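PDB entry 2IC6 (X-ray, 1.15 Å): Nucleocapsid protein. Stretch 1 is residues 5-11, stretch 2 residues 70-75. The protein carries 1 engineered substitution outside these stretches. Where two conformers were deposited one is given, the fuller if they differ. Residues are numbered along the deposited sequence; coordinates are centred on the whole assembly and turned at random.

Stretch 1 5-11: STLKEVQ
Stretch 2, residues 70-75: DLIAAQ

No hydrogen bond or salt bridge joins the two stretches: although they lie at nearly opposite ends of a 78-residue chain, with at least 61 positions separating any two residues that touch, their contact rests on apolar packing, and the closest atoms of every touching pair of residues belong to side chains. It is small, burying 234 Å² summed over both sides, and most of that area belongs to two leucines, Leu 7 (84 Å²) and Leu 71 (78 Å²).

Both stretches are largely helical. Residues 6-11 form a helix that continues later in the chain, with phi between -64° and -55° and psi between -48° and -38°; backbone hydrogen bonds run from Glu 9 N to Ser 5 O (2.9 Å), Val 10 N to Thr 6 O (3.1 Å) and Gln 11 N to Leu 7 O (2.9 Å). Residues 70-74 belong to a helix that begins earlier, with phi from -72° to -59° and psi from -50° to -35°. Here Ala 74 N bonds to Asp 70 O (3.0 Å) and Gln 75 N to Leu 71 O (3.2 Å), with an additional weak bond from Gln 75 N to Ile 72 O (3.1 Å). The helices run close to antiparallel, their N-to-C directions 159° apart (signed crossing angle -159°), and their axes approach to 10.6 Å. That spacing leaves room for side chains between the backbones. The register is set by Leu 7 and Leu 71, whose CA atoms are 6.7 Å apart.

Leu 7 points toward the second stretch and adopts chi1 m (-78°) and chi2 p (69°). Leu 7 CD1 packs 3.8 Å from Leu 71 CB and 4.2 Å from Gln 75 CG, and Leu 7 CD2 lies 3.7 Å from Ile 72 CG1. Ile 72 (chi1 m, -70°; chi2 t, 164°) makes this contact although its CA-to-CB bond points sideways. Gln 75 points toward the first stretch, with chi1 m (-70°), chi2 m (-55°) and chi3 at 123°, and it contributes the aliphatic part of its side chain.

Leu 71 likewise points toward the first stretch, with chi1 m (-74°) and chi2 t (166°). This conformation carries Leu 71 CD1 to 3.7 Å from Val 10 CG2 and 4.1 Å from Thr 6 CG2, so a single methyl meets residues one helical turn apart. Val 10 (chi1 t, 177°) and Thr 6 (chi1 m, -64°) both point toward the second stretch. Ser 5, Lys 8, Glu 9 and Gln 11 make no contact across the pair, nor do Asp 70, Ala 73 and Ala 74.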

ATOM      1  N   SER A   5     -22.427   9.288   4.654  1.00 30.51           N
ATOM      2  CA  SER A   5     -21.532  10.075   5.551  1.00 26.92           C
ATOM      3  C   SER A   5     -20.203   9.564   6.101  1.00 23.11           C
ATOM      4  O   SER A   5     -19.342   9.263   5.306  1.00 19.43           O
ATOM      5  CB  SER A   5     -21.934  11.495   5.828  1.00 30.06           C
ATOM      6  OG  SER A   5     -20.967  12.345   5.222  1.00 34.63           O
ATOM      7  N   THR A   6     -20.011   9.373   7.411  1.00 22.20           N
ATOM      8  CA  THR A   6     -18.714   8.912   7.925  1.00 20.02           C
ATOM      9  C   THR A   6     -18.269   7.559   7.324  1.00 16.28           C
ATOM     10  O   THR A   6     -17.085   7.379   6.948  1.00 16.79           O
ATOM     11  CB  THR A   6     -18.677   8.862   9.438  1.00 20.76           C
ATOM     12  OG1 THR A   6     -18.820  10.208   9.928  1.00 25.91           O
ATOM     13  CG2 THR A   6     -17.376   8.236   9.921  1.00 24.64           C
ATOM     14  N   LEU A   7     -19.152   6.574   7.311  1.00 15.19           N
ATOM     15  CA  LEU A   7     -18.803   5.267   6.772  1.00 14.46           C
ATOM     16  C   LEU A   7     -18.452   5.369   5.303  1.00 13.18           C
ATOM     17  O   LEU A   7     -17.524   4.708   4.834  1.00 13.60           O
ATOM     18  CB  LEU A   7     -19.873   4.184   6.983  1.00 13.65           C
ATOM     19  CG  LEU A   7     -19.921   3.577   8.401  1.00 14.02           C
ATOM     20  CD1 LEU A   7     -20.403   4.521   9.479  1.00 16.79           C
ATOM     21  CD2 LEU A   7     -20.760   2.309   8.348  1.00 15.68           C
ATOM     22  N   LYS A   8     -19.206   6.153   4.527  1.00 13.99           N
ATOM     23  CA  LYS A   8     -18.869   6.300   3.119  1.00 14.15           C
ATOM     24  C   LYS A   8     -17.494   6.971   2.974  1.00 14.34           C
ATOM     25  O   LYS A   8     -16.729   6.591   2.063  1.00 15.11           O
ATOM     26  CB  LYS A   8     -19.950   7.109   2.390  1.00 14.74           C
ATOM     27  CG  LYS A   8     -19.685   7.460   0.957  1.00 16.46           C
ATOM     28  CD  LYS A   8     -19.396   6.297   0.052  1.00 19.98           C
ATOM     29  CE  LYS A   8     -19.429   6.705  -1.440  1.00 20.55           C
ATOM     30  NZ  LYS A   8     -18.812   5.635  -2.281  1.00 20.21           N
ATOM     31  N   GLU A   9     -17.170   7.946   3.836  1.00 14.56           N
ATOM     32  CA  GLU A   9     -15.875   8.604   3.744  1.00 16.97           C
ATOM     33  C   GLU A   9     -14.752   7.606   3.935  1.00 14.51           C
ATOM     34  O   GLU A   9     -13.750   7.641   3.202  1.00 14.73           O
ATOM     35  CB  GLU A   9     -15.798   9.734   4.769  1.00 17.25           C
ATOM     36  CG  GLU A   9     -16.511  10.916   4.317  1.00 25.02           C
ATOM     37  CD  GLU A   9     -16.453  12.082   5.289  1.00 25.87           C
ATOM     38  OE1 GLU A   9     -17.238  13.028   5.011  1.00 35.02           O
ATOM     39  OE2 GLU A   9     -15.698  12.084   6.317  1.00 29.52           O
ATOM     40  N   VAL A  10     -14.895   6.745   4.917  1.00 12.88           N
ATOM     41  CA  VAL A  10     -13.893   5.718   5.201  1.00 13.68           C
ATOM     42  C   VAL A  10     -13.803   4.770   4.033  1.00 12.77           C
ATOM     43  O   VAL A  10     -12.704   4.413   3.597  1.00 13.15           O
ATOM     44  CB  VAL A  10     -14.135   5.007   6.561  1.00 13.03           C
ATOM     45  CG1 VAL A  10     -13.104   3.893   6.799  1.00 15.44           C
ATOM     46  CG2 VAL A  10     -14.080   6.063   7.729  1.00 16.55           C
ATOM     47  N   GLN A  11     -14.957   4.285   3.529  1.00 12.97           N
ATOM     48  CA  GLN A  11     -14.920   3.444   2.330  1.00 13.00           C
ATOM     49  C   GLN A  11     -14.219   4.070   1.154  1.00 13.38           C
ATOM     50  O   GLN A  11     -13.433   3.401   0.488  1.00 13.58           O
ATOM     51  CB  GLN A  11     -16.340   3.075   1.908  1.00 14.63           C
ATOM     52  CG  GLN A  11     -16.432   1.912   0.825  0.70 14.32           C
ATOM     53  CD  GLN A  11     -15.711   0.553   1.183  0.70 17.87           C
ATOM     54  OE1 GLN A  11     -16.211  -0.350   1.883  0.70 21.30           O
ATOM     55  NE2 GLN A  11     -14.527   0.421   0.671  0.70 20.93           N
ATOM     56  N   ASP A  70     -15.619  -1.638  12.845  1.00 12.04           N
ATOM     57  CA  ASP A  70     -16.198  -1.139  14.076  1.00 12.65           C
ATOM     58  C   ASP A  70     -17.255  -0.043  13.823  1.00 12.70           C
ATOM     59  O   ASP A  70     -18.305   0.002  14.514  1.00 15.38           O
ATOM     60  CB  ASP A  70     -15.170  -0.654  15.075  0.70 12.60           C
ATOM     61  CG  ASP A  70     -14.857  -1.706  16.075  0.70 16.28           C
ATOM     62  OD1 ASP A  70     -13.744  -2.128  16.071  0.70 20.19           O
ATOM     63  OD2 ASP A  70     -15.760  -2.162  16.846  0.70 20.69           O
ATOM     64  N   LEU A  71     -17.101   0.806  12.840  1.00 12.66           N
ATOM     65  CA  LEU A  71     -18.140   1.766  12.476  1.00 13.34           C
ATOM     66  C   LEU A  71     -19.448   1.041  12.103  1.00 13.95           C
ATOM     67  O   LEU A  71     -20.548   1.425  12.526  1.00 15.34           O
ATOM     68  CB  LEU A  71     -17.698   2.663  11.309  1.00 12.62           C
ATOM     69  CG  LEU A  71     -16.662   3.741  11.640  1.00 13.13           C
ATOM     70  CD1 LEU A  71     -16.066   4.325  10.335  1.00 14.52           C
ATOM     71  CD2 LEU A  71     -17.256   4.841  12.507  1.00 13.23           C
ATOM     72  N   ILE A  72     -19.319  -0.016  11.307  1.00 13.91           N
ATOM     73  CA  ILE A  72     -20.470  -0.836  10.885  1.00 14.33           C
ATOM     74  C   ILE A  72     -21.096  -1.478  12.125  1.00 15.12           C
ATOM     75  O   ILE A  72     -22.315  -1.448  12.295  1.00 16.52           O
ATOM     76  CB  ILE A  72     -20.047  -1.882   9.833  1.00 14.30           C
ATOM     77  CG1 ILE A  72     -19.719  -1.199   8.514  1.00 14.74           C
ATOM     78  CG2 ILE A  72     -21.175  -2.946   9.659  1.00 16.10           C
ATOM     79  CD1 ILE A  72     -18.920  -2.059   7.495  1.00 15.63           C
ATOM     80  N   ALA A  73     -20.301  -2.118  12.980  1.00 14.54           N
ATOM     81  CA  ALA A  73     -20.865  -2.823  14.128  1.00 16.38           C
ATOM     82  C   ALA A  73     -21.661  -1.856  15.019  1.00 16.32           C
ATOM     83  O   ALA A  73     -22.728  -2.176  15.535  1.00 19.74           O
ATOM     84  CB  ALA A  73     -19.752  -3.479  14.923  1.00 18.16           C
ATOM     85  N   ALA A  74     -21.187  -0.615  15.145  1.00 16.53           N
ATOM     86  CA  ALA A  74     -21.829   0.325  16.025  1.00 17.04           C
ATOM     87  C   ALA A  74     -23.132   0.733  15.394  1.00 18.90           C
ATOM     88  O   ALA A  74     -24.110   0.862  16.081  1.00 22.32           O
ATOM     89  CB  ALA A  74     -20.922   1.542  16.269  1.00 17.17           C
ATOM     90  N   GLN A  75     -23.250   0.847  14.089  1.00 17.73           N
ATOM     91  CA  GLN A  75     -24.480   1.265  13.444  1.00 18.74           C
ATOM     92  C   GLN A  75     -25.474   0.102  13.422  1.00 20.16           C
ATOM     93  O   GLN A  75     -26.697   0.367  13.384  1.00 22.76           O
ATOM     94  CB  GLN A  75     -24.245   1.781  12.023  1.00 20.11           C
ATOM     95  CG  GLN A  75     -23.515   3.097  11.977  1.00 19.43           C
ATOM     96  CD  GLN A  75     -24.152   4.207  12.765  1.00 23.31           C
ATOM     97  OE1 GLN A  75     -23.544   4.829  13.661  1.00 25.50           O
ATOM     98  NE2 GLN A  75     -25.394   4.461  12.459  1.00 22.96           N
TER